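Local atomic coordinates of periplasmic binding protein/LacI transcriptional regulator (Mycobacterium smegmatis, PDB entry 6HYH), a protein that binds beta-D-fucofuranose in the cleft between its two lobes and probably serves as the solute-binding component of an L-arabinofuranose ABC transporter. Residues A[78-83]-A[100-105]; A[236-241]-A[252-257]. One frame throughout, in Å; residues are numbered along the deposited sequence.

Interaction 1. Residues A[78-83]-A[100-105]. With GYE (beta-D-fucofuranose), chain K.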
loop_
_atom_site.group_PDB
_atom_site.type_symbol
_atom_site.label_atom_id
_atom_site.label_comp_id
_atom_site.label_asym_id
_atom_site.label_seq_id
_atom_site.Cartn_x
_atom_site.Cartn_y
_atom_site.Cartn_z
ATOM N N PHE A 78 -9.993 -14.373 -3.495
ATOM C CA PHE A 78 -9.993 -14.917 -2.143
ATOM C C PHE A 78 -9.964 -13.776 -1.141
ATOM O O PHE A 78 -9.848 -12.599 -1.509
ATOM C CB PHE A 78 -8.822 -15.876 -1.910
ATOM C CG PHE A 78 -7.465 -15.203 -1.894
ATOM C CD1 PHE A 78 -7.069 -14.385 -2.927
ATOM C CD2 PHE A 78 -6.557 -15.442 -0.858
ATOM C CE1 PHE A 78 -5.802 -13.779 -2.920
ATOM C CE2 PHE A 78 -5.291 -14.843 -0.849
ATOM C CZ PHE A 78 -4.920 -14.008 -1.886
ATOM N N SER A 79 -10.005 -14.146 0.137
ATOM C CA SER A 79 -9.926 -13.190 1.236
ATOM C C SER A 79 -8.898 -13.726 2.220
ATOM O O SER A 79 -9.203 -14.671 2.977
ATOM C CB SER A 79 -11.302 -13.035 1.871
ATOM O OG SER A 79 -11.226 -12.799 3.256
ATOM N N PRO A 80 -7.682 -13.121 2.280
ATOM C CA PRO A 80 -6.569 -13.769 2.995
ATOM C C PRO A 80 -6.710 -13.779 4.509
ATOM O O PRO A 80 -6.637 -12.713 5.145
ATOM C CB PRO A 80 -5.360 -12.942 2.560
ATOM C CG PRO A 80 -5.922 -11.629 2.215
ATOM C CD PRO A 80 -7.221 -11.933 1.540
ATOM N N VAL A 81 -6.876 -14.985 5.081
ATOM C CA VAL A 81 -6.972 -15.193 6.530
ATOM C C VAL A 81 -6.070 -14.217 7.259
ATOM O O VAL A 81 -6.484 -13.556 8.217
ATOM C CB VAL A 81 -6.565 -16.620 6.946
ATOM C CG1 VAL A 81 -7.150 -16.968 8.267
ATOM C CG2 VAL A 81 -6.958 -17.604 5.901
ATOM N N VAL A 82 -4.831 -14.112 6.789
ATOM C CA VAL A 82 -3.805 -13.279 7.394
ATOM C C VAL A 82 -3.012 -12.633 6.273
ATOM O O VAL A 82 -3.094 -13.026 5.108
ATOM C CB VAL A 82 -2.844 -14.111 8.281
ATOM C CG1 VAL A 82 -3.602 -15.087 9.149
ATOM C CG2 VAL A 82 -1.859 -14.880 7.384
ATOM N N ARG A 83 -2.228 -11.631 6.628
ATOM C CA ARG A 83 -1.600 -10.880 5.561
ATOM C C ARG A 83 -0.470 -11.678 4.924
ATOM O O ARG A 83 -0.217 -11.541 3.722
ATOM C CB ARG A 83 -1.094 -9.551 6.092
ATOM C CG ARG A 83 -2.149 -8.545 6.435
ATOM C CD ARG A 83 -1.389 -7.346 6.951
ATOM N NE ARG A 83 -2.225 -6.230 7.365
ATOM C CZ ARG A 83 -1.815 -5.318 8.239
ATOM N NH1 ARG A 83 -0.598 -5.439 8.762
ATOM N NH2 ARG A 83 -2.606 -4.306 8.602
ATOM N N VAL A 100 -6.169 -12.257 -10.463
ATOM C CA VAL A 100 -6.621 -12.394 -9.073
ATOM C C VAL A 100 -7.275 -11.101 -8.611
ATOM O O VAL A 100 -6.805 -10.000 -8.928
ATOM C CB VAL A 100 -5.491 -12.762 -8.092
ATOM C CG1 VAL A 100 -6.048 -12.789 -6.665
ATOM C CG2 VAL A 100 -4.875 -14.113 -8.455
ATOM N N ILE A 101 -8.341 -11.250 -7.833
ATOM C CA ILE A 101 -9.050 -10.152 -7.195
ATOM C C ILE A 101 -9.034 -10.433 -5.702
ATOM O O ILE A 101 -9.415 -11.530 -5.268
ATOM C CB ILE A 101 -10.499 -10.017 -7.711
ATOM C CG1 ILE A 101 -10.547 -9.974 -9.248
ATOM C CG2 ILE A 101 -11.238 -8.832 -7.060
ATOM C CD1 ILE A 101 -11.953 -9.536 -9.821
ATOM N N LEU A 102 -8.544 -9.471 -4.926
ATOM C CA LEU A 102 -8.589 -9.567 -3.479
ATOM C C LEU A 102 -9.915 -9.022 -2.966
ATOM O O LEU A 102 -10.458 -8.049 -3.503
ATOM C CB LEU A 102 -7.441 -8.797 -2.838
ATOM C CG LEU A 102 -6.361 -9.634 -2.169
ATOM C CD1 LEU A 102 -5.648 -10.491 -3.194
ATOM C CD2 LEU A 102 -5.391 -8.691 -1.504
ATOM N N THR A 103 -10.428 -9.652 -1.906
ATOM C CA THR A 103 -11.661 -9.221 -1.266
ATOM C C THR A 103 -11.449 -9.157 0.249
ATOM O O THR A 103 -10.772 -10.027 0.826
ATOM C CB THR A 103 -12.829 -10.159 -1.620
ATOM O OG1 THR A 103 -12.563 -11.467 -1.100
ATOM C CG2 THR A 103 -13.001 -10.259 -3.101
ATOM N N ASP A 104 -11.950 -8.057 0.849
ATOM C CA ASP A 104 -12.104 -7.710 2.273
ATOM C C ASP A 104 -10.759 -7.600 2.995
ATOM O O ASP A 104 -10.477 -6.541 3.560
ATOM C CB ASP A 104 -13.116 -8.602 3.040
ATOM C CG ASP A 104 -12.510 -9.823 3.688
ATOM O OD1 ASP A 104 -11.517 -10.353 3.154
ATOM O OD2 ASP A 104 -13.003 -10.224 4.776
ATOM N N ARG A 105 -9.901 -8.625 2.963
ATOM C CA ARG A 105 -8.661 -8.623 3.741
ATOM C C ARG A 105 -7.446 -8.437 2.829
ATOM O O ARG A 105 -7.409 -8.958 1.712
ATOM C CB ARG A 105 -8.511 -9.927 4.542
ATOM C CG ARG A 105 -9.510 -10.064 5.666
ATOM C CD ARG A 105 -9.157 -11.190 6.620
ATOM N NE ARG A 105 -10.260 -11.432 7.560
ATOM C CZ ARG A 105 -10.284 -12.403 8.471
ATOM N NH1 ARG A 105 -9.267 -13.240 8.588
ATOM N NH2 ARG A 105 -11.328 -12.546 9.277
HETATM O O3 GYE K . -15.069 -8.069 10.784
HETATM C C2 GYE K . -15.251 -10.520 11.064
HETATM C C1 GYE K . -14.826 -11.672 10.154
HETATM O O5 GYE K . -12.442 -9.594 7.516
HETATM C C6 GYE K . -13.693 -7.538 8.040
HETATM O O4 GYE K . -13.902 -11.087 9.227
HETATM C C5 GYE K . -13.682 -9.054 7.999
HETATM C C4 GYE K . -13.874 -9.660 9.372
HETATM C C3 GYE K . -15.161 -9.323 10.113
HETATM O O1 GYE K . -14.215 -12.742 10.821
HETATM O O2 GYE K . -16.578 -10.621 11.564
#
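R105 reaches along 78-83 with its chain extended from CG to NE, and its guanidinium group is held from two sides. NH1 donates to V81 O at 2.8 Å, with the oxygen lying 15° out of the guanidinium plane. On the sugar side NE meets O5 of the fucofuranose at 2.9 Å in a nearly straight bond (175°), while NH2 donates to O4, the furanose ring oxygen. The sugar hydroxyl O5 in turn donates a hydrogen bond to D104 OD2 (2.9 Å), which also forms a salt bridge with R31. The other carboxylate oxygen, D104 OD1, faces S79 OG, a hydrogen bond so short in the model that its exact length is doubtful. P80 packs against the arginine's backbone, its CD 3.0 Å from R105 O. Deeper in the lobe the contact turns apolar. F78 and L102 lie side by side and point the same way, with CE1 of F78 3.3 Å from CD1 of L102, whereas V100 CG1 approaches the rim of the ring near its plane at 3.9 Å from CE1. T103 N donates to F78 O (3.0 Å), which T103 OG1 also approaches in a weak bond. F78 and L102 form a parallel bridge between strands joined through helix 87-96, a beta-alpha-beta crossover whose C-terminal strand ends carry the sugar site, as in periplasmic binding proteins.

Interaction 2. Residues A[236-241]-A[252-257]. With GYE (beta-D-fucofuranose), chain K.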
loop_
_atom_site.group_PDB
_atom_site.type_symbol
_atom_site.label_atom_id
_atom_site.label_comp_id
_atom_site.label_asym_id
_atom_site.label_seq_id
_atom_site.Cartn_x
_atom_site.Cartn_y
_atom_site.Cartn_z
ATOM N N ILE A 236 -20.480 -1.546 25.525
ATOM C CA ILE A 236 -19.860 -2.304 24.452
ATOM C C ILE A 236 -19.900 -1.484 23.168
ATOM O O ILE A 236 -20.939 -0.889 22.814
ATOM C CB ILE A 236 -20.532 -3.673 24.249
ATOM C CG1 ILE A 236 -20.444 -4.512 25.525
ATOM C CG2 ILE A 236 -19.900 -4.415 23.072
ATOM C CD1 ILE A 236 -21.457 -5.702 25.587
ATOM N N VAL A 237 -18.763 -1.460 22.472
ATOM C CA VAL A 237 -18.618 -0.850 21.159
ATOM C C VAL A 237 -18.049 -1.929 20.264
ATOM O O VAL A 237 -17.141 -2.651 20.684
ATOM C CB VAL A 237 -17.655 0.345 21.179
ATOM C CG1 VAL A 237 -17.923 1.248 19.961
ATOM C CG2 VAL A 237 -17.760 1.083 22.495
ATOM N N ALA A 238 -18.602 -2.093 19.070
ATOM C CA ALA A 238 -18.104 -3.179 18.233
ATOM C C ALA A 238 -18.129 -2.780 16.769
ATOM O O ALA A 238 -18.699 -1.740 16.385
ATOM C CB ALA A 238 -18.898 -4.464 18.446
ATOM N N VAL A 239 -17.478 -3.619 15.951
ATOM C CA VAL A 239 -17.435 -3.422 14.505
ATOM C C VAL A 239 -18.150 -4.576 13.807
ATOM O O VAL A 239 -18.059 -5.730 14.251
ATOM C CB VAL A 239 -15.993 -3.295 14.006
ATOM C CG1 VAL A 239 -15.995 -3.047 12.523
ATOM C CG2 VAL A 239 -15.295 -2.161 14.757
ATOM N N ASP A 240 -18.878 -4.256 12.727
ATOM C CA ASP A 240 -19.587 -5.160 11.806
ATOM C C ASP A 240 -21.031 -4.706 11.543
ATOM O O ASP A 240 -21.407 -4.400 10.401
ATOM C CB ASP A 240 -19.600 -6.619 12.271
ATOM C CG ASP A 240 -18.357 -7.380 11.814
ATOM O OD1 ASP A 240 -17.515 -6.758 11.112
ATOM O OD2 ASP A 240 -18.227 -8.587 12.149
ATOM N N ALA A 241 -21.851 -4.630 12.581
ATOM C CA ALA A 241 -23.265 -4.363 12.368
ATOM C C ALA A 241 -23.901 -5.563 11.692
ATOM O O ALA A 241 -24.617 -5.435 10.699
ATOM C CB ALA A 241 -23.470 -3.095 11.539
ATOM N N GLY A 252 -30.487 -2.392 23.662
ATOM C CA GLY A 252 -29.760 -1.665 24.672
ATOM C C GLY A 252 -28.578 -2.394 25.258
ATOM O O GLY A 252 -27.982 -1.886 26.219
ATOM N N LYS A 253 -28.241 -3.586 24.754
ATOM C CA LYS A 253 -27.157 -4.371 25.348
ATOM C C LYS A 253 -25.798 -4.080 24.724
ATOM O O LYS A 253 -24.764 -4.288 25.374
ATOM C CB LYS A 253 -27.506 -5.859 25.261
ATOM C CG LYS A 253 -28.874 -6.086 25.870
ATOM C CD LYS A 253 -29.062 -7.457 26.478
ATOM C CE LYS A 253 -29.878 -8.379 25.557
ATOM N NZ LYS A 253 -30.267 -9.634 26.306
ATOM N N PHE A 254 -25.780 -3.533 23.521
ATOM C CA PHE A 254 -24.622 -2.818 23.011
ATOM C C PHE A 254 -24.863 -1.307 23.114
ATOM O O PHE A 254 -25.992 -0.829 23.307
ATOM C CB PHE A 254 -24.350 -3.186 21.543
ATOM C CG PHE A 254 -23.594 -4.490 21.327
ATOM C CD1 PHE A 254 -23.686 -5.530 22.214
ATOM C CD2 PHE A 254 -22.805 -4.659 20.203
ATOM C CE1 PHE A 254 -22.998 -6.723 21.992
ATOM C CE2 PHE A 254 -22.119 -5.829 19.986
ATOM C CZ PHE A 254 -22.223 -6.867 20.877
ATOM N N ASN A 255 -23.786 -0.545 22.928
ATOM C CA ASN A 255 -23.846 0.912 22.958
ATOM C C ASN A 255 -23.527 1.553 21.624
ATOM O O ASN A 255 -24.191 2.521 21.250
ATOM C CB ASN A 255 -22.897 1.450 24.006
ATOM C CG ASN A 255 -23.307 1.060 25.381
ATOM O OD1 ASN A 255 -22.823 0.076 25.912
ATOM N ND2 ASN A 255 -24.206 1.835 25.984
ATOM N N TYR A 256 -22.563 1.028 20.863
ATOM C CA TYR A 256 -22.241 1.649 19.567
ATOM C C TYR A 256 -21.750 0.557 18.630
ATOM O O TYR A 256 -20.959 -0.312 19.045
ATOM C CB TYR A 256 -21.155 2.741 19.705
ATOM C CG TYR A 256 -21.030 3.747 18.557
ATOM C CD1 TYR A 256 -22.082 4.614 18.229
ATOM C CD2 TYR A 256 -19.829 3.876 17.837
ATOM C CE1 TYR A 256 -21.950 5.558 17.179
ATOM C CE2 TYR A 256 -19.685 4.809 16.787
ATOM C CZ TYR A 256 -20.745 5.652 16.460
ATOM O OH TYR A 256 -20.603 6.572 15.406
ATOM N N ILE A 257 -22.196 0.606 17.372
ATOM C CA ILE A 257 -21.726 -0.341 16.367
ATOM C C ILE A 257 -21.332 0.427 15.111
ATOM O O ILE A 257 -22.042 1.351 14.679
ATOM C CB ILE A 257 -22.783 -1.421 16.023
ATOM C CG1 ILE A 257 -23.039 -2.354 17.213
ATOM C CG2 ILE A 257 -22.349 -2.253 14.809
ATOM C CD1 ILE A 257 -24.008 -3.571 16.889
HETATM O O3 GYE K . -15.069 -8.069 10.784
HETATM C C2 GYE K . -15.251 -10.520 11.064
HETATM C C1 GYE K . -14.826 -11.672 10.154
HETATM O O5 GYE K . -12.442 -9.594 7.516
HETATM C C6 GYE K . -13.693 -7.538 8.040
HETATM O O4 GYE K . -13.902 -11.087 9.227
HETATM C C5 GYE K . -13.682 -9.054 7.999
HETATM C C4 GYE K . -13.874 -9.660 9.372
HETATM C C3 GYE K . -15.161 -9.323 10.113
HETATM O O1 GYE K . -14.215 -12.742 10.821
HETATM O O2 GYE K . -16.578 -10.621 11.564
#
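The methyl CG2 of I236 sits squarely over the centre of the F254 ring, 3.8 Å from the centroid and only 2° off the ring normal, a CH-pi contact that forms the tightly packed part. With CG2 placed anti to the backbone N of I236, this branch covers the ring face while CD1 runs on to K253 O. A238 CB comes obliquely to CE2 of the same ring, and A241 CB meets I257 CG2 at 3.6 Å. The parallel pairing adds backbone bonds: A238 N donates to Y256 O (3.0 Å), and I236 O accepts from both N255 N and Y256 N in its carbonyl plane. N255 OD1 answers I236 N through a lone pair at 2.9 Å, while its ND2 is bound to G231 O. The partly exposed side holds K253 and Y256, together with the well-bonded N255. K253 leads its chain away from 236-241 toward a weak ion pair with E224. Y256 offers its ring edge to V237 CG1, which is 3.6 Å from Y256 CB, and stacks on W133. Beyond the corner of the chain at V239, D240 leads its carboxylate away from 252-257 to the sugar, where OD1 accepts from O3 (2.8 Å) and OD2 from O2 (2.7 Å). Apolar contacts, backbone bonds and the N255 side chain thus hold the two segments together, leaving the D240 carboxylate to recognise two neighbouring hydroxyls.

In the fold
Interaction 1 closes before interaction 2 opens along the chain, and the two fall on opposite sides of its centre. Their own centres are 26 Å apart, and their nearest atoms, about 8 Å apart, do not touch. Each joins neighbouring parallel strands linked by one helix: 75-78 and 100-103 in the first sheet, 235-238 and 256-259 in the second. The two sheets form the cores of the two lobes, and the same fucofuranose lies between. Interaction 1 supplies D104 and R105 from one lobe and interaction 2 supplies D240 from the other, an arrangement consistent with lobes that close over a sugar, as in other periplasmic binding proteins.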